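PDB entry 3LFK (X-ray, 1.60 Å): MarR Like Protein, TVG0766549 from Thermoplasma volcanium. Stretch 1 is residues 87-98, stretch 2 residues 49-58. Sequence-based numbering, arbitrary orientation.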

# COMPACT_ATOMS: atom_id res chain seq x y z
N GLY A 87 17.90 -13.62 4.70
CA GLY A 87 16.79 -13.14 3.88
C GLY A 87 16.29 -11.73 4.15
O GLY A 87 16.41 -11.21 5.26
N GLU A 88 15.70 -11.11 3.14
CA GLU A 88 15.18 -9.76 3.30
C GLU A 88 13.70 -9.76 3.64
O GLU A 88 12.93 -10.60 3.15
CB GLU A 88 15.45 -8.94 2.03
CG GLU A 88 15.23 -9.69 0.73
CD GLU A 88 16.36 -9.47 -0.26
OE1 GLU A 88 16.91 -10.48 -0.76
OE2 GLU A 88 16.70 -8.30 -0.54
N LYS A 89 13.32 -8.81 4.49
CA LYS A 89 11.94 -8.65 4.96
C LYS A 89 11.40 -7.33 4.41
O LYS A 89 12.10 -6.31 4.45
CB LYS A 89 11.92 -8.57 6.49
CG LYS A 89 10.80 -9.31 7.19
CD LYS A 89 11.09 -10.81 7.25
CE LYS A 89 10.21 -11.50 8.28
NZ LYS A 89 10.54 -11.08 9.67
N ILE A 90 10.18 -7.34 3.90
CA ILE A 90 9.57 -6.12 3.35
C ILE A 90 8.55 -5.61 4.36
O ILE A 90 7.71 -6.38 4.85
CB ILE A 90 8.86 -6.40 2.01
CG1 ILE A 90 9.85 -7.01 1.01
CG2 ILE A 90 8.21 -5.11 1.50
CD1 ILE A 90 11.17 -6.23 0.84
N VAL A 91 8.61 -4.32 4.70
CA VAL A 91 7.69 -3.76 5.69
C VAL A 91 7.06 -2.46 5.21
O VAL A 91 7.70 -1.70 4.47
CB VAL A 91 8.41 -3.43 7.04
CG1 VAL A 91 9.28 -4.61 7.48
CG2 VAL A 91 9.23 -2.20 6.90
N LEU A 92 5.81 -2.23 5.58
CA LEU A 92 5.16 -0.99 5.21
C LEU A 92 5.67 0.10 6.14
O LEU A 92 5.98 -0.16 7.31
CB LEU A 92 3.63 -1.07 5.37
CG LEU A 92 2.89 -2.01 4.42
CD1 LEU A 92 1.43 -2.03 4.77
CD2 LEU A 92 3.08 -1.56 2.98
N THR A 93 5.81 1.30 5.61
CA THR A 93 6.19 2.43 6.47
C THR A 93 4.88 2.89 7.12
O THR A 93 3.80 2.45 6.74
CB THR A 93 6.70 3.60 5.65
OG1 THR A 93 5.69 3.98 4.71
CG2 THR A 93 7.97 3.22 4.88
N SER A 94 4.95 3.81 8.08
CA SER A 94 3.74 4.31 8.70
C SER A 94 2.84 4.96 7.64
O SER A 94 1.62 4.86 7.72
CB SER A 94 4.07 5.33 9.78
OG SER A 94 4.80 4.71 10.81
N GLU A 95 3.45 5.60 6.64
CA GLU A 95 2.68 6.24 5.57
C GLU A 95 2.03 5.18 4.66
O GLU A 95 0.90 5.36 4.20
CB GLU A 95 3.58 7.18 4.76
CG GLU A 95 4.05 8.42 5.55
CD GLU A 95 4.93 8.07 6.75
OE1 GLU A 95 5.84 7.23 6.60
OE2 GLU A 95 4.72 8.64 7.85
N GLY A 96 2.73 4.08 4.43
CA GLY A 96 2.15 3.02 3.62
C GLY A 96 0.98 2.38 4.36
O GLY A 96 -0.02 2.03 3.73
N GLU A 97 1.10 2.22 5.67
CA GLU A 97 0.01 1.65 6.47
C GLU A 97 -1.19 2.59 6.39
O GLU A 97 -2.33 2.15 6.20
CB GLU A 97 0.46 1.47 7.92
CG GLU A 97 1.66 0.53 8.01
CD GLU A 97 1.55 -0.48 9.12
OE1 GLU A 97 1.33 -0.06 10.28
OE2 GLU A 97 1.70 -1.69 8.83
N PHE A 98 -0.92 3.89 6.52
CA PHE A 98 -1.98 4.90 6.45
C PHE A 98 -2.76 4.82 5.13
O PHE A 98 -4.00 4.80 5.10
CB PHE A 98 -1.36 6.30 6.59
CG PHE A 98 -2.37 7.42 6.49
CD1 PHE A 98 -3.13 7.78 7.59
CD2 PHE A 98 -2.58 8.07 5.28
CE1 PHE A 98 -4.09 8.79 7.48
CE2 PHE A 98 -3.54 9.07 5.16
CZ PHE A 98 -4.29 9.43 6.26
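Stretch 2, residues 49-58: GGKIPLYRIK

Four backbone hydrogen bonds fix stretch 2 alongside the strand that ends at Leu92. The shortest and straightest runs from Ile90 N to Ile52 O (2.7 Å, N-H...O angle 175°), and Ile52 N returns a bond to Ile90 O (2.9 Å, 156°). These two residues therefore form a hydrogen-bonded antiparallel pair at the centre of the ladder, with Ile90 CA and Ile52 CA 5.3 Å apart. Beyond this pair, Leu92 N donates to Gly50 O (2.9 Å, 162°) on one side, and on the other Leu54 N donates to Glu88 O (3.1 Å, 164°), so the ladder reaches past the short strand 51-53 into the loop before it and the first turn of the helix after it.

The two strands run in opposite senses, their N-to-C directions 154° apart, and their axes approach to 4.5 Å; the signed crossing angle is also 154°. Non-hydrogen-bonded pairs flank the central one and bring the chains closer: Val91 CA lies 4.2 Å from Lys51 CA, and Lys89 CA lies 4.4 Å from Pro53 CA. CA-H...O contacts supplement the ladder, from Lys51 CA to Ile90 O and from Val91 CA to Gly50 O, both at 3.2 Å.

Stretch 2 changes conformation at each end of its strand. Gly49 and Gly50 have positive phi (71° and 70°), which favours glycine, before Lys51 and Ile52 adopt extended angles of -158°/125° and -161°/151°. At Gly50 there is a further restriction: a CB in the ideal position would lie 2.3 Å from Glu97 OE2, a clash, whereas the existing Gly50 CA keeps 3.8 Å from that oxygen. Pro53, at -65°/145°, occupies the N-cap position, and Leu54 opens a helix in which Arg56 N bonds to Pro53 O (3.1 Å) and Lys58 N to Leu54 O (3.2 Å). This helix turns away from the strand direction, its axis at 74° to that strand and 8.2 Å from it at closest approach.

The side chains alternate between the two faces of the sheet. Lys89, Val91, Lys51 and Pro53 share one face, where the aliphatic parts of the lysines do the packing: Lys51 CE is 3.8 Å from Lys89 CG, Lys51 CG is 3.7 Å from Val91 CG1, and Lys89 CE is 4.0 Å from Pro53 CG. Lys51 is all-t, so its extended chain can touch both Val91 and Lys89 along its length.

Ile90 and Ile52 point to the other face, and both are buried. Ile90 has the largest area covered by the other stretch, 84 Å²; its side chain meets the helix following Pro53, with Ile90 CG1 3.6 Å from Ile57 CD1 and 4.2 Å from Leu54 CD1. Leu54 also reaches Glu88, with Leu54 CD2 3.8 Å from Glu88 CG. Altogether the contact buries 551 Å², counted over both stretches.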

# COMPACT_ATOMS: atom_id res chain seq x y z
N GLY A 49 0.06 -8.38 7.84
CA GLY A 49 0.68 -7.67 8.94
C GLY A 49 1.62 -6.51 8.66
O GLY A 49 2.28 -6.03 9.58
N GLY A 50 1.69 -6.07 7.41
CA GLY A 50 2.58 -4.97 7.08
C GLY A 50 4.05 -5.34 7.16
O GLY A 50 4.90 -4.46 7.17
N LYS A 51 4.36 -6.64 7.20
CA LYS A 51 5.74 -7.15 7.28
C LYS A 51 5.78 -8.59 6.77
O LYS A 51 5.09 -9.44 7.32
CB LYS A 51 6.23 -7.12 8.72
CG LYS A 51 7.64 -7.65 8.88
CD LYS A 51 8.22 -7.21 10.21
CE LYS A 51 9.72 -7.37 10.23
NZ LYS A 51 10.30 -6.85 11.50
N ILE A 52 6.63 -8.88 5.77
CA ILE A 52 6.69 -10.22 5.16
C ILE A 52 7.99 -10.52 4.36
O ILE A 52 8.63 -9.60 3.84
CB ILE A 52 5.45 -10.35 4.22
CG1 ILE A 52 5.25 -11.79 3.73
CG2 ILE A 52 5.63 -9.47 3.01
CD1 ILE A 52 3.95 -11.97 2.94
N PRO A 53 8.42 -11.79 4.28
CA PRO A 53 9.64 -12.13 3.53
C PRO A 53 9.48 -11.84 2.03
O PRO A 53 8.40 -12.04 1.47
CB PRO A 53 9.80 -13.64 3.78
CG PRO A 53 9.22 -13.81 5.13
CD PRO A 53 7.97 -12.95 5.08
N LEU A 54 10.55 -11.41 1.37
CA LEU A 54 10.44 -11.12 -0.05
C LEU A 54 10.01 -12.35 -0.87
O LEU A 54 9.24 -12.23 -1.81
CB LEU A 54 11.77 -10.57 -0.60
CG LEU A 54 11.82 -10.30 -2.10
CD1 LEU A 54 10.92 -9.10 -2.49
CD2 LEU A 54 13.25 -10.00 -2.48
N TYR A 55 10.46 -13.55 -0.49
CA TYR A 55 10.07 -14.71 -1.28
C TYR A 55 8.55 -14.94 -1.28
O TYR A 55 8.01 -15.49 -2.23
CB TYR A 55 10.85 -15.97 -0.83
CG TYR A 55 10.36 -16.61 0.43
CD1 TYR A 55 9.21 -17.39 0.43
CD2 TYR A 55 11.03 -16.40 1.64
CE1 TYR A 55 8.72 -17.94 1.61
CE2 TYR A 55 10.55 -16.95 2.82
CZ TYR A 55 9.40 -17.71 2.80
OH TYR A 55 8.92 -18.24 3.98
N ARG A 56 7.84 -14.51 -0.24
CA ARG A 56 6.39 -14.70 -0.26
C ARG A 56 5.75 -13.76 -1.28
O ARG A 56 4.76 -14.11 -1.93
CB ARG A 56 5.78 -14.46 1.13
CG ARG A 56 6.22 -15.50 2.17
CD ARG A 56 5.37 -15.45 3.44
NE ARG A 56 3.95 -15.64 3.13
CZ ARG A 56 2.97 -15.42 4.00
NH1 ARG A 56 3.24 -15.01 5.23
NH2 ARG A 56 1.71 -15.57 3.62
N ILE A 57 6.32 -12.57 -1.44
CA ILE A 57 5.80 -11.63 -2.41
C ILE A 57 5.94 -12.20 -3.82
O ILE A 57 5.04 -12.08 -4.64
CB ILE A 57 6.53 -10.28 -2.28
CG1 ILE A 57 6.09 -9.62 -0.97
CG2 ILE A 57 6.23 -9.37 -3.49
CD1 ILE A 57 6.93 -8.44 -0.59
N LYS A 58 7.06 -12.86 -4.08
CA LYS A 58 7.30 -13.44 -5.39
C LYS A 58 6.36 -14.59 -5.68
O LYS A 58 5.86 -14.73 -6.79
CB LYS A 58 8.72 -13.95 -5.49
CG LYS A 58 9.77 -12.89 -5.46
CD LYS A 58 11.11 -13.50 -5.80
CE LYS A 58 12.19 -12.45 -5.88
NZ LYS A 58 13.46 -13.04 -6.38